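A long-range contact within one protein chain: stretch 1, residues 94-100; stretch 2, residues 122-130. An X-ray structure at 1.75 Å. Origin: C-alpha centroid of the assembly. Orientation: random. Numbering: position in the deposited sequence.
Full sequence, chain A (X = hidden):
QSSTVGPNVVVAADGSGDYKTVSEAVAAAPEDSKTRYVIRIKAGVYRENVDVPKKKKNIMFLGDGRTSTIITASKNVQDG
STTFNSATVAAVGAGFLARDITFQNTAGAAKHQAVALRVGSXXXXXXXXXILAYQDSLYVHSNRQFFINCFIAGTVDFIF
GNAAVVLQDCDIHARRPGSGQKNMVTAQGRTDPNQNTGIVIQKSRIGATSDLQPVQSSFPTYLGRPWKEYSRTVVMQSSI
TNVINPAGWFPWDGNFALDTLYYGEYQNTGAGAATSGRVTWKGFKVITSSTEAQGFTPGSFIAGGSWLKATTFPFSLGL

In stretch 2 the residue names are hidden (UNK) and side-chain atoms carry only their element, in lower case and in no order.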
# COMPACT_ATOMS: atom_id res chain seq x y z
N ALA A 94 4.47 -16.76 -0.55
CA ALA A 94 5.64 -16.13 0.06
C ALA A 94 6.75 -15.64 -0.88
O ALA A 94 7.07 -16.30 -1.87
CB ALA A 94 6.25 -17.07 1.11
N GLY A 95 7.33 -14.49 -0.56
CA GLY A 95 8.42 -13.93 -1.35
C GLY A 95 8.10 -13.28 -2.68
O GLY A 95 8.93 -13.28 -3.59
N PHE A 96 6.90 -12.71 -2.81
CA PHE A 96 6.47 -12.05 -4.05
C PHE A 96 7.17 -10.70 -4.28
O PHE A 96 7.33 -9.91 -3.35
CB PHE A 96 4.95 -11.82 -4.03
CG PHE A 96 4.40 -11.27 -5.31
CD1 PHE A 96 4.19 -12.10 -6.41
CD2 PHE A 96 4.08 -9.92 -5.43
CE1 PHE A 96 3.68 -11.59 -7.61
CE2 PHE A 96 3.57 -9.40 -6.62
CZ PHE A 96 3.37 -10.24 -7.71
N LEU A 97 7.57 -10.43 -5.53
CA LEU A 97 8.23 -9.17 -5.90
C LEU A 97 7.61 -8.58 -7.18
O LEU A 97 7.11 -9.32 -8.03
CB LEU A 97 9.73 -9.41 -6.17
CG LEU A 97 10.64 -10.08 -5.13
CD1 LEU A 97 12.04 -10.22 -5.72
CD2 LEU A 97 10.68 -9.27 -3.85
N ALA A 98 7.63 -7.25 -7.31
CA ALA A 98 7.09 -6.59 -8.50
C ALA A 98 7.72 -5.20 -8.73
O ALA A 98 7.96 -4.47 -7.77
CB ALA A 98 5.57 -6.46 -8.39
N ARG A 99 8.00 -4.86 -10.00
CA ARG A 99 8.56 -3.55 -10.34
C ARG A 99 8.15 -3.05 -11.73
O ARG A 99 7.86 -3.84 -12.64
CB ARG A 99 10.10 -3.55 -10.24
CG ARG A 99 10.86 -4.34 -11.30
CD ARG A 99 12.38 -4.04 -11.23
NE ARG A 99 12.72 -2.73 -11.79
CZ ARG A 99 13.92 -2.15 -11.70
NH1 ARG A 99 14.91 -2.74 -11.05
NH2 ARG A 99 14.12 -0.96 -12.26
N ASP A 100 8.10 -1.72 -11.88
CA ASP A 100 7.74 -1.05 -13.14
C ASP A 100 6.39 -1.47 -13.74
O ASP A 100 6.31 -1.83 -14.92
CB ASP A 100 8.85 -1.27 -14.18
CG ASP A 100 10.19 -0.67 -13.76
OD1 ASP A 100 10.23 0.51 -13.35
OD2 ASP A 100 11.22 -1.38 -13.85
N UNK A 122 4.57 -13.10 2.92
CA UNK A 122 5.64 -12.75 3.87
C UNK A 122 6.95 -12.50 3.11
O UNK A 122 7.33 -13.28 2.24
c UNK A 122 6.66 -13.45 6.11
c UNK A 122 5.82 -13.87 4.91
o UNK A 122 7.53 -14.24 6.55
o UNK A 122 6.45 -12.33 6.62
N UNK A 123 7.62 -11.40 3.46
CA UNK A 123 8.87 -10.99 2.82
C UNK A 123 8.68 -10.61 1.34
O UNK A 123 9.43 -11.06 0.46
c UNK A 123 10.18 -12.59 4.40
c UNK A 123 11.35 -13.58 4.40
c UNK A 123 9.94 -12.09 2.97
c UNK A 123 10.50 -11.42 5.32
N UNK A 124 7.68 -9.77 1.08
CA UNK A 124 7.37 -9.30 -0.28
C UNK A 124 7.79 -7.82 -0.44
O UNK A 124 7.82 -7.08 0.53
c UNK A 124 5.86 -9.46 -0.56
o UNK A 124 5.06 -8.88 0.46
N UNK A 125 8.12 -7.41 -1.67
CA UNK A 125 8.54 -6.03 -1.92
C UNK A 125 8.08 -5.48 -3.28
O UNK A 125 7.91 -6.24 -4.25
c UNK A 125 10.05 -5.92 -1.81
N UNK A 126 7.90 -4.16 -3.35
CA UNK A 126 7.41 -3.48 -4.55
C UNK A 126 8.21 -2.20 -4.84
O UNK A 126 8.34 -1.34 -3.96
c UNK A 126 4.40 -5.92 -2.27
c UNK A 126 4.27 -4.97 -4.88
c UNK A 126 5.08 -4.31 -3.96
c UNK A 126 3.54 -6.10 -4.51
c UNK A 126 5.13 -4.79 -2.65
c UNK A 126 5.92 -3.13 -4.38
c UNK A 126 3.60 -6.58 -3.21
N UNK A 127 8.72 -2.08 -6.06
CA UNK A 127 9.55 -0.94 -6.49
C UNK A 127 9.05 -0.29 -7.80
O UNK A 127 8.86 -0.96 -8.81
c UNK A 127 13.88 0.22 -8.58
o UNK A 127 14.97 2.33 -8.32
c UNK A 127 13.99 1.43 -7.93
c UNK A 127 12.89 -0.69 -8.18
c UNK A 127 12.15 0.84 -6.50
c UNK A 127 11.00 -1.43 -6.66
c UNK A 127 12.02 -0.40 -7.14
c UNK A 127 13.13 1.75 -6.89
N UNK A 128 8.84 1.03 -7.76
CA UNK A 128 8.36 1.78 -8.92
C UNK A 128 7.05 1.24 -9.51
O UNK A 128 6.94 1.01 -10.71
n UNK A 128 13.61 3.53 -12.57
c UNK A 128 11.77 2.72 -10.60
c UNK A 128 9.44 1.86 -10.01
c UNK A 128 10.65 2.69 -9.57
n UNK A 128 11.96 4.58 -13.77
c UNK A 128 12.34 3.87 -12.71
n UNK A 128 11.45 3.51 -11.79
N UNK A 129 6.07 1.02 -8.63
CA UNK A 129 4.74 0.54 -9.03
C UNK A 129 3.71 1.62 -8.69
O UNK A 129 3.91 2.42 -7.77
c UNK A 129 4.35 -0.73 -8.25
s UNK A 129 5.34 -2.22 -8.52
N UNK A 130 2.61 1.64 -9.44
CA UNK A 130 1.51 2.58 -9.20
C UNK A 130 0.30 1.72 -8.77
O UNK A 130 0.02 0.70 -9.39
c UNK A 130 2.11 4.43 -10.86
o UNK A 130 3.16 4.58 -10.20
o UNK A 130 1.83 5.16 -11.84
c UNK A 130 1.13 3.33 -10.48

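Position 122 carries two side-chain carbons, the second bearing two oxygens. Both oxygens are hydrogen-bonded elsewhere in the structure, and the contact with stretch 1 is made by the backbone, where Gly95 N donates to the carbonyl O of 122 at 3.1 Å. So short a carboxylate is Asp122, an acid whose oxygens all have partners.

Position 123 has four carbons forked at the second. The side chain does not approach stretch 1 closely, but the carbonyl O of 123 receives a CA-H...O contact from Gly95 CA at 3.5 Å. The fork makes it Leu123, partly exposed, whose side chain the contact does not need.

At position 124 one carbon carries one oxygen, and the CA of 124 lies 3.1 Å from Phe96 O. This is Ser124; a buried hydroxyl needs a polar partner, and this one has it in a residue adjoining one of the stretches.

Position 125 has a single carbon, sharing a sheet face with Leu97; the CB of 125 is 4.0 Å from Leu97 CD2. It is Ala125, a compact apolar group suited to this buried site.

Position 126 shows one carbon and then a six-carbon ring without a heteroatom. The ring packs on the face of Ala98 and meets the edge of the Phe96 ring. It is Phe126, apolar as the buried setting asks: Phe126 CD2 is 4.0 Å from Ala98 CB, and Phe126 CE2 is 3.9 Å from Phe96 CE2.

Position 127 has the same ring with one oxygen added, and a ring carbon sits over one face of the Arg99 guanidinium. Hence Tyr127, a ring with a polar end for a partly exposed place; Tyr127 CE2 is 3.9 Å from Arg99 NH2.

Position 128 runs through three carbons to a nitrogen, then a carbon holding two more nitrogens, and Asp100 OD1 lies over this group. It is Arg128, in a salt bridge of charge alone, Asp100 OD1 to Arg128 NE at 3.6 Å. Asp100 OD2 also pairs with Arg99 NE at 2.9 Å, so one carboxylate serves both guanidiniums, whose like charges come close, Arg99 NH2 to Arg128 NH1 at 4.5 Å.

Position 129 has one carbon and one sulfur, the sulfur near the Ala98 methyl. It is Cys129, whose small, soft SG fits this buried spot, 4.2 Å from Ala98 CB.

Position 130 has two carbons and a two-oxygen end, without contact to stretch 1: Asp130, a partly exposed carboxylate hydrogen-bonded elsewhere in the structure.

The contact is a parallel pairing of strands. Ala125 N to Phe96 O (3.1 Å), Ala98 N to Ala125 O (3.2 Å), Tyr127 N to Ala98 O (3.0 Å) and Asp100 N to Tyr127 O (3.3 Å) fix the register. Side chains then alternate: Ala98 and Phe126 on one face, Leu97, Ala125, Arg99 and Tyr127 on the other.

Stretch 2 (122-130) DLSAFYRCD
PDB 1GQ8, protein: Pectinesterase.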